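Local coordinates for tail spike protein gp49 (Pseudomonas phage LKA1, PDB 4RU4) that probably cleaves the O-specific polysaccharide of Pseudomonas as a lyase of the phage tailspike, which would open the way to the host cell, at residues Tyr77-Gly82 with Ile100-Ala105; Thr107-Leu112 with Val218-Leu223; Val246-Cys251 with Ile273-Cys278. All coordinates share one frame; numbering follows the deposited sequence.

Interaction 1: Tyr77-Gly82 with Ile100-Ala105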
loop_
_atom_site.group_PDB
_atom_site.type_symbol
_atom_site.label_atom_id
_atom_site.label_comp_id
_atom_site.label_asym_id
_atom_site.label_seq_id
_atom_site.Cartn_x
_atom_site.Cartn_y
_atom_site.Cartn_z
ATOM N N TYR B 77 2.397 38.596 10.703
ATOM C CA TYR B 77 2.751 39.654 9.760
ATOM C C TYR B 77 1.557 40.072 8.903
ATOM O O TYR B 77 0.944 39.238 8.224
ATOM C CB TYR B 77 3.897 39.150 8.891
ATOM C CG TYR B 77 5.118 38.739 9.690
ATOM C CD1 TYR B 77 5.251 37.446 10.194
ATOM C CD2 TYR B 77 6.148 39.643 9.925
ATOM C CE1 TYR B 77 6.363 37.078 10.920
ATOM C CE2 TYR B 77 7.269 39.283 10.639
ATOM C CZ TYR B 77 7.371 37.998 11.141
ATOM O OH TYR B 77 8.485 37.631 11.866
ATOM N N GLN B 78 1.222 41.357 8.939
ATOM C CA GLN B 78 0.042 41.852 8.248
ATOM C C GLN B 78 0.429 42.316 6.860
ATOM O O GLN B 78 1.291 43.195 6.714
ATOM C CB GLN B 78 -0.587 43.023 9.022
ATOM C CG GLN B 78 -0.705 42.746 10.536
ATOM C CD GLN B 78 -1.621 41.567 10.817
ATOM O OE1 GLN B 78 -2.824 41.622 10.523
ATOM N NE2 GLN B 78 -1.044 40.463 11.327
ATOM N N ILE B 79 -0.206 41.740 5.839
ATOM C CA ILE B 79 0.124 42.111 4.469
ATOM C C ILE B 79 -1.120 42.516 3.686
ATOM O O ILE B 79 -2.193 41.946 3.862
ATOM C CB ILE B 79 0.897 40.989 3.737
ATOM C CG1 ILE B 79 0.012 39.744 3.565
ATOM C CG2 ILE B 79 2.195 40.675 4.497
ATOM C CD1 ILE B 79 0.536 38.695 2.571
ATOM N N ASN B 80 -0.989 43.524 2.835
ATOM C CA ASN B 80 -2.144 43.969 2.075
ATOM C C ASN B 80 -1.948 43.670 0.594
ATOM O O ASN B 80 -2.780 44.045 -0.232
ATOM C CB ASN B 80 -2.345 45.473 2.266
ATOM C CG ASN B 80 -1.175 46.267 1.762
ATOM O OD1 ASN B 80 -0.075 46.176 2.310
ATOM N ND2 ASN B 80 -1.389 47.040 0.701
ATOM N N ARG B 81 -0.851 43.001 0.266
ATOM C CA ARG B 81 -0.564 42.631 -1.131
ATOM C C ARG B 81 0.082 41.276 -1.116
ATOM O O ARG B 81 0.675 40.883 -0.111
ATOM C CB ARG B 81 0.461 43.590 -1.769
ATOM C CG ARG B 81 -0.012 45.008 -1.938
ATOM C CD ARG B 81 0.960 45.891 -2.750
ATOM N NE ARG B 81 0.504 47.259 -2.597
ATOM C CZ ARG B 81 -0.444 47.811 -3.343
ATOM N NH1 ARG B 81 -0.986 47.131 -4.350
ATOM N NH2 ARG B 81 -0.831 49.058 -3.108
ATOM N N GLY B 82 0.043 40.584 -2.253
ATOM C CA GLY B 82 0.696 39.302 -2.322
ATOM C C GLY B 82 2.206 39.429 -2.166
ATOM O O GLY B 82 2.796 40.448 -2.514
ATOM N N ILE B 100 1.587 34.480 8.263
ATOM C CA ILE B 100 1.405 35.524 7.254
ATOM C C ILE B 100 -0.105 35.722 7.052
ATOM O O ILE B 100 -0.828 34.774 6.734
ATOM C CB ILE B 100 2.058 35.143 5.905
ATOM C CG1 ILE B 100 3.565 34.951 6.057
ATOM C CG2 ILE B 100 1.752 36.185 4.845
ATOM C CD1 ILE B 100 4.218 34.255 4.833
ATOM N N ARG B 101 -0.577 36.946 7.247
ATOM C CA ARG B 101 -2.014 37.195 7.390
ATOM C C ARG B 101 -2.457 38.378 6.547
ATOM O O ARG B 101 -2.228 39.528 6.921
ATOM C CB ARG B 101 -2.366 37.479 8.872
ATOM C CG ARG B 101 -3.880 37.525 9.155
ATOM C CD ARG B 101 -4.194 38.083 10.558
ATOM N NE ARG B 101 -3.551 37.259 11.582
ATOM C CZ ARG B 101 -4.080 36.147 12.086
ATOM N NH1 ARG B 101 -5.266 35.713 11.672
ATOM N NH2 ARG B 101 -3.427 35.454 12.998
ATOM N N PRO B 102 -3.102 38.111 5.403
ATOM C CA PRO B 102 -3.747 39.179 4.635
ATOM C C PRO B 102 -4.694 40.030 5.497
ATOM O O PRO B 102 -5.451 39.483 6.297
ATOM C CB PRO B 102 -4.555 38.387 3.594
ATOM C CG PRO B 102 -3.635 37.209 3.300
ATOM C CD PRO B 102 -3.104 36.829 4.674
ATOM N N THR B 103 -4.667 41.348 5.332
ATOM C CA THR B 103 -5.539 42.206 6.117
ATOM C C THR B 103 -6.840 42.418 5.347
ATOM O O THR B 103 -6.994 41.942 4.210
ATOM C CB THR B 103 -4.907 43.595 6.350
ATOM O OG1 THR B 103 -4.766 44.245 5.094
ATOM C CG2 THR B 103 -3.537 43.456 6.970
ATOM N N ALA B 104 -7.778 43.132 5.961
ATOM C CA ALA B 104 -9.047 43.421 5.304
ATOM C C ALA B 104 -8.820 44.184 3.999
ATOM O O ALA B 104 -9.661 44.146 3.102
ATOM C CB ALA B 104 -9.958 44.242 6.242
ATOM N N ALA B 105 -7.688 44.892 3.911
ATOM C CA ALA B 105 -7.382 45.708 2.732
ATOM C C ALA B 105 -6.627 44.945 1.638
ATOM O O ALA B 105 -6.194 45.542 0.655
ATOM C CB ALA B 105 -6.576 46.924 3.140
HETATM O O HOH W 1 -3.819 46.911 -0.613
#
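Ile-79 and Ile-100 meet on one face of a parallel strand pair, with CD1 of Ile-79 lying 3.6 Å from CG2 of Ile-100. CG1 of Ile-79 sits between the backbone N and the carbonyl carbon (chi1 65°). From there it also rests against the backbone of Pro-102, 3.9 Å from the CA of that residue. On the other face Gln-78 and Arg-101 run side by side, with amide and guanidinium nearly coplanar, 22° apart. The contact between them is made by the aliphatic part of the arginine, OE1 of Gln-78 to CD of Arg-101 at 3.8 Å. Their polar ends are held by Asp-76, which accepts from Gln-78 NE2 through its backbone and forms a salt bridge with Arg-101 through its carboxylate. CB of Gln-78 also touches CG2 of Thr-103 at 3.6 Å.

Backbone bonds fix this register. Arg-101 N gives to Tyr-77 O, Ile-79 N to Arg-101 O, and Thr-103 N to Ile-79 O at 2.9 Å. Beyond them Thr-103 OG1 accepts from Ala-105 N in an ST turn, where the chain bends. One water then joins Ala-105 O to both O and ND2 of Asn-80.

The pair belongs to neighbouring coils of a right-handed parallel beta-helix. Helix 55-65 packs on Tyr-77 and Ile-79, strand 70-72 on Tyr-77 and Ile-100, and Ile-100 bonds onward to strand 212-214.

Interaction 2: Thr107-Leu112 with Val218-Leu223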
loop_
_atom_site.group_PDB
_atom_site.type_symbol
_atom_site.label_atom_id
_atom_site.label_comp_id
_atom_site.label_asym_id
_atom_site.label_seq_id
_atom_site.Cartn_x
_atom_site.Cartn_y
_atom_site.Cartn_z
ATOM N N THR B 107 -5.255 43.145 -1.503
ATOM C CA THR B 107 -5.541 42.992 -2.924
ATOM C C THR B 107 -4.468 42.123 -3.541
ATOM O O THR B 107 -3.276 42.275 -3.235
ATOM C CB THR B 107 -5.630 44.343 -3.704
ATOM O OG1 THR B 107 -4.393 45.052 -3.591
ATOM C CG2 THR B 107 -6.752 45.210 -3.159
ATOM N N GLY B 108 -4.892 41.200 -4.398
ATOM C CA GLY B 108 -3.962 40.269 -5.009
ATOM C C GLY B 108 -4.586 38.911 -5.265
ATOM O O GLY B 108 -5.599 38.552 -4.679
ATOM N N THR B 109 -3.957 38.152 -6.148
ATOM C CA THR B 109 -4.455 36.842 -6.539
ATOM C C THR B 109 -4.060 35.760 -5.535
ATOM O O THR B 109 -4.861 34.865 -5.238
ATOM C CB THR B 109 -3.917 36.498 -7.933
ATOM O OG1 THR B 109 -4.369 37.488 -8.858
ATOM C CG2 THR B 109 -4.434 35.143 -8.396
ATOM N N SER B 110 -2.828 35.843 -5.017
ATOM C CA SER B 110 -2.278 34.821 -4.130
ATOM C C SER B 110 -1.575 35.448 -2.922
ATOM O O SER B 110 -1.024 36.552 -3.008
ATOM C CB SER B 110 -1.253 33.944 -4.886
ATOM O OG SER B 110 -1.809 33.467 -6.097
ATOM N N VAL B 111 -1.584 34.741 -1.802
ATOM C CA VAL B 111 -0.851 35.237 -0.629
ATOM C C VAL B 111 0.660 35.171 -0.867
ATOM O O VAL B 111 1.388 36.127 -0.600
ATOM C CB VAL B 111 -1.202 34.471 0.660
ATOM C CG1 VAL B 111 -0.452 35.091 1.849
ATOM C CG2 VAL B 111 -2.725 34.512 0.914
ATOM N N LEU B 112 1.118 34.031 -1.386
ATOM C CA LEU B 112 2.515 33.783 -1.622
ATOM C C LEU B 112 2.570 33.143 -3.004
ATOM O O LEU B 112 1.752 32.256 -3.315
ATOM C CB LEU B 112 3.008 32.801 -0.551
ATOM C CG LEU B 112 4.460 32.664 -0.143
ATOM C CD1 LEU B 112 5.000 34.063 0.113
ATOM C CD2 LEU B 112 4.582 31.815 1.124
ATOM N N VAL B 218 -10.188 37.055 0.742
ATOM C CA VAL B 218 -9.841 37.778 -0.500
ATOM C C VAL B 218 -8.981 37.040 -1.553
ATOM O O VAL B 218 -9.326 37.036 -2.744
ATOM C CB VAL B 218 -9.202 39.174 -0.205
ATOM C CG1 VAL B 218 -8.871 39.880 -1.525
ATOM C CG2 VAL B 218 -10.165 40.023 0.649
ATOM N N PRO B 219 -7.839 36.463 -1.138
ATOM C CA PRO B 219 -6.925 35.829 -2.109
ATOM C C PRO B 219 -7.594 34.672 -2.820
ATOM O O PRO B 219 -8.330 33.967 -2.159
ATOM C CB PRO B 219 -5.796 35.287 -1.221
ATOM C CG PRO B 219 -5.860 36.143 0.044
ATOM C CD PRO B 219 -7.335 36.332 0.243
ATOM N N MET B 220 -7.359 34.479 -4.120
ATOM C CA MET B 220 -7.833 33.261 -4.775
ATOM C C MET B 220 -7.077 32.058 -4.286
ATOM O O MET B 220 -7.665 30.990 -4.113
ATOM C CB MET B 220 -7.664 33.319 -6.291
ATOM C CG MET B 220 -8.419 34.447 -6.934
ATOM S SD MET B 220 -8.949 33.983 -8.585
ATOM C CE MET B 220 -7.397 33.573 -9.370
ATOM N N ASN B 221 -5.761 32.216 -4.106
ATOM C CA ASN B 221 -4.920 31.110 -3.698
ATOM C C ASN B 221 -4.189 31.437 -2.429
ATOM O O ASN B 221 -3.792 32.587 -2.215
ATOM C CB ASN B 221 -3.855 30.848 -4.758
ATOM C CG ASN B 221 -4.442 30.676 -6.126
ATOM O OD1 ASN B 221 -5.298 29.813 -6.338
ATOM N ND2 ASN B 221 -4.002 31.509 -7.071
ATOM N N GLY B 222 -3.969 30.426 -1.598
ATOM C CA GLY B 222 -3.090 30.597 -0.451
ATOM C C GLY B 222 -1.669 30.640 -0.958
ATOM O O GLY B 222 -0.955 31.622 -0.754
ATOM N N LEU B 223 -1.249 29.575 -1.629
ATOM C CA LEU B 223 0.070 29.531 -2.251
ATOM C C LEU B 223 -0.082 29.111 -3.710
ATOM O O LEU B 223 -0.770 28.120 -3.996
ATOM C CB LEU B 223 0.957 28.534 -1.512
ATOM C CG LEU B 223 2.233 28.049 -2.189
ATOM C CD1 LEU B 223 3.214 29.192 -2.449
ATOM C CD2 LEU B 223 2.863 26.998 -1.302
HETATM O O HOH W 2 -8.092 37.604 -5.124
#
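Val-111 lays its CG2 methyl against the ring of Pro-219, 3.6 Å from CG, and the two side chains meet at a slant. This is a corner between two faces of the parallel beta-helix, where neighbouring coils stack in parallel. Ser-110 pairs with Asn-221 and Leu-112 with Leu-223. Val-111 and Gly-222 lie between these bridges, both at turning points of the chain.

The backbone bonds follow the bend. Thr-109 O takes the N-H of Asn-221 at 3.0 Å, and a second, weak bond from Met-220 N. Val-111 N gives to Asn-221 O, and Leu-112 N gives to Gly-222 O at 3.2 Å. The same O of Gly-222 is 3.2 Å from CB of Val-111.

At the exposed end, Thr-109 and Met-220 lie side by side. CG2 of Thr-109 is anti to the backbone N and presses on the terminal CE of Met-220 at 3.5 Å, tighter than usual for two carbons. A water bridges the carbonyls of Gly-108 and Val-218, donating a hydrogen bond to each. Gly-108 has backbone angles that call for glycine, as a CB would press on the carbonyl O of Thr-107.

Toward the interior, Leu-112 packs on Leu-89 and Ile-91 of strand 89-93. Phe-106 borders Pro-219 and Val-218. One side-chain bond crosses between the coils: ND2 of Asn-221 gives to OG of Ser-110 at 3.1 Å, with an N-H...O angle of 171° and the hydroxyl oxygen in the amide plane.

Interaction 3: Val246-Cys251 with Ile273-Cys278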
loop_
_atom_site.group_PDB
_atom_site.type_symbol
_atom_site.label_atom_id
_atom_site.label_comp_id
_atom_site.label_asym_id
_atom_site.label_seq_id
_atom_site.Cartn_x
_atom_site.Cartn_y
_atom_site.Cartn_z
ATOM N N VAL B 246 -3.693 25.570 -1.931
ATOM C CA VAL B 246 -2.391 25.471 -2.594
ATOM C C VAL B 246 -2.663 25.103 -4.050
ATOM O O VAL B 246 -3.404 24.164 -4.320
ATOM C CB VAL B 246 -1.507 24.372 -1.955
ATOM C CG1 VAL B 246 -0.169 24.253 -2.667
ATOM C CG2 VAL B 246 -1.267 24.686 -0.478
ATOM N N TYR B 247 -2.070 25.847 -4.972
ATOM C CA TYR B 247 -2.267 25.592 -6.391
ATOM C C TYR B 247 -0.911 25.450 -7.046
ATOM O O TYR B 247 -0.159 26.414 -7.103
ATOM C CB TYR B 247 -3.033 26.762 -7.020
ATOM C CG TYR B 247 -3.533 26.556 -8.444
ATOM C CD1 TYR B 247 -2.925 25.663 -9.314
ATOM C CD2 TYR B 247 -4.631 27.261 -8.905
ATOM C CE1 TYR B 247 -3.391 25.479 -10.621
ATOM C CE2 TYR B 247 -5.110 27.087 -10.196
ATOM C CZ TYR B 247 -4.481 26.195 -11.050
ATOM O OH TYR B 247 -4.962 26.032 -12.336
ATOM N N PHE B 248 -0.617 24.247 -7.547
ATOM C CA PHE B 248 0.549 24.012 -8.375
ATOM C C PHE B 248 0.088 24.017 -9.839
ATOM O O PHE B 248 -0.805 23.245 -10.213
ATOM C CB PHE B 248 1.193 22.651 -8.067
ATOM C CG PHE B 248 1.828 22.558 -6.694
ATOM C CD1 PHE B 248 3.004 23.217 -6.411
ATOM C CD2 PHE B 248 1.262 21.759 -5.717
ATOM C CE1 PHE B 248 3.607 23.129 -5.147
ATOM C CE2 PHE B 248 1.855 21.638 -4.439
ATOM C CZ PHE B 248 3.036 22.315 -4.164
ATOM N N ALA B 249 0.696 24.874 -10.662
ATOM C CA ALA B 249 0.296 24.987 -12.071
ATOM C C ALA B 249 1.523 24.712 -12.934
ATOM O O ALA B 249 2.547 25.379 -12.771
ATOM C CB ALA B 249 -0.263 26.381 -12.370
ATOM N N ARG B 250 1.416 23.758 -13.852
ATOM C CA ARG B 250 2.518 23.473 -14.764
ATOM C C ARG B 250 3.840 23.222 -14.038
ATOM O O ARG B 250 4.882 23.727 -14.459
ATOM C CB ARG B 250 2.699 24.625 -15.778
ATOM C CG ARG B 250 1.781 24.518 -16.993
ATOM C CD ARG B 250 1.804 25.808 -17.808
ATOM N NE ARG B 250 1.154 26.893 -17.076
ATOM C CZ ARG B 250 -0.162 27.047 -17.011
ATOM N NH1 ARG B 250 -0.958 26.179 -17.636
ATOM N NH2 ARG B 250 -0.690 28.039 -16.310
ATOM N N CYS B 251 3.793 22.454 -12.948
ATOM C CA CYS B 251 5.005 22.114 -12.226
ATOM C C CYS B 251 5.388 20.678 -12.509
ATOM O O CYS B 251 4.527 19.818 -12.675
ATOM C CB CYS B 251 4.832 22.271 -10.708
ATOM S SG CYS B 251 4.637 23.998 -10.196
ATOM N N ILE B 273 -5.887 21.380 -2.129
ATOM C CA ILE B 273 -4.663 21.375 -2.943
ATOM C C ILE B 273 -5.056 20.975 -4.361
ATOM O O ILE B 273 -5.748 19.966 -4.557
ATOM C CB ILE B 273 -3.661 20.311 -2.432
ATOM C CG1 ILE B 273 -3.353 20.525 -0.960
ATOM C CG2 ILE B 273 -2.344 20.349 -3.226
ATOM C CD1 ILE B 273 -2.757 19.243 -0.227
ATOM N N ILE B 274 -4.638 21.757 -5.351
ATOM C CA ILE B 274 -4.911 21.396 -6.729
ATOM C C ILE B 274 -3.631 21.365 -7.559
ATOM O O ILE B 274 -2.770 22.272 -7.479
ATOM C CB ILE B 274 -6.000 22.285 -7.405
ATOM C CG1 ILE B 274 -6.098 21.925 -8.899
ATOM C CG2 ILE B 274 -5.701 23.783 -7.199
ATOM C CD1 ILE B 274 -7.397 22.199 -9.526
ATOM N N PHE B 275 -3.507 20.294 -8.337
ATOM C CA PHE B 275 -2.389 20.134 -9.269
ATOM C C PHE B 275 -2.956 20.369 -10.656
ATOM O O PHE B 275 -3.685 19.515 -11.165
ATOM C CB PHE B 275 -1.783 18.719 -9.179
ATOM C CG PHE B 275 -1.063 18.427 -7.865
ATOM C CD1 PHE B 275 -1.768 18.010 -6.749
ATOM C CD2 PHE B 275 0.312 18.546 -7.759
ATOM C CE1 PHE B 275 -1.114 17.737 -5.541
ATOM C CE2 PHE B 275 0.975 18.266 -6.557
ATOM C CZ PHE B 275 0.232 17.869 -5.443
ATOM N N GLY B 276 -2.666 21.534 -11.243
ATOM C CA GLY B 276 -3.164 21.866 -12.569
ATOM C C GLY B 276 -2.048 21.661 -13.575
ATOM O O GLY B 276 -0.957 22.240 -13.429
ATOM N N ASN B 277 -2.289 20.816 -14.568
ATOM C CA ASN B 277 -1.298 20.616 -15.633
ATOM C C ASN B 277 0.091 20.249 -15.087
ATOM O O ASN B 277 1.100 20.802 -15.514
ATOM C CB ASN B 277 -1.244 21.885 -16.508
ATOM C CG ASN B 277 -2.642 22.331 -16.983
ATOM O OD1 ASN B 277 -3.070 23.453 -16.702
ATOM N ND2 ASN B 277 -3.352 21.448 -17.730
ATOM N N CYS B 278 0.138 19.321 -14.127
ATOM C CA CYS B 278 1.386 18.983 -13.464
ATOM C C CYS B 278 1.798 17.562 -13.804
ATOM O O CYS B 278 0.949 16.725 -14.155
ATOM C CB CYS B 278 1.254 19.083 -11.941
ATOM S SG CYS B 278 1.163 20.770 -11.246
HETATM O O HOH W 3 -2.847 25.012 -14.324
#
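Tyr-247 has CG anti to its backbone N (chi1 -170°), and Ile-274 holds CG2 between its own N and carbonyl carbon. The methyl CG2 of Ile-274 is thereby set over one face of the tyrosine ring, 4.0 Å from the centroid, in a CH-pi contact offset toward the rim. Farther along, the ring atom CE1 of Tyr-247 comes within 4.1 Å of N and CA of Gly-276. The ring fills the place a CB would take.

Phe-248 and Phe-275 share the other face, toward the inside of the beta-helix. Their first torsions are alike, and the rings lie near parallel, 26° apart. They are slid so far that they barely overlap, with CD2 of Phe-248 3.6 Å from CE2 of Phe-275.

Four backbone bonds join the strands, from Ile-274 N to Val-246 O through Arg-250 N to Gly-276 O. Past them Arg-250 and Asn-277 bend the two chains alike. Cys-251 N then gives an N-H...S hydrogen bond to Cys-278 SG at 3.6 Å.

Side by side at this turn, Arg-250 and Asn-277 have polar partners beyond the two segments. The guanidinium forms salt bridges with Asp-300 and Glu-226. ND2 of Asn-277 gives to Val-306 O, and its OD1 accepts from Asp-300 N. A water 2.9 Å from Asn-277 OD1 also meets Tyr-247 OH. The contact thus joins an apolar inner face, a tyrosine-isoleucine face opposite it and a turn whose buried arginine charge is probably balanced by the two acids.

From the N terminus the three contacts come in series, and none nests in or crosses another. Interaction 1 closes a short loop of 17 residues, mostly strand. Interaction 2 opens next and closes a far longer one of 105 residues. That loop includes strands 133-135 to 180-183, which match an Ig-like family and stand apart from the coils. Interaction 3 closes a loop of 21 residues, about one coil. Interactions 1 and 2 touch: Val-111 packs on Ile-79, Ile-100 and Pro-102, and Asn-80 O probably accepts from Thr-107 N. Interactions 2 and 3 are joined through neighbouring strands 221-226 and 247-249, with a probable bond from Tyr-247 N to Leu-223 O.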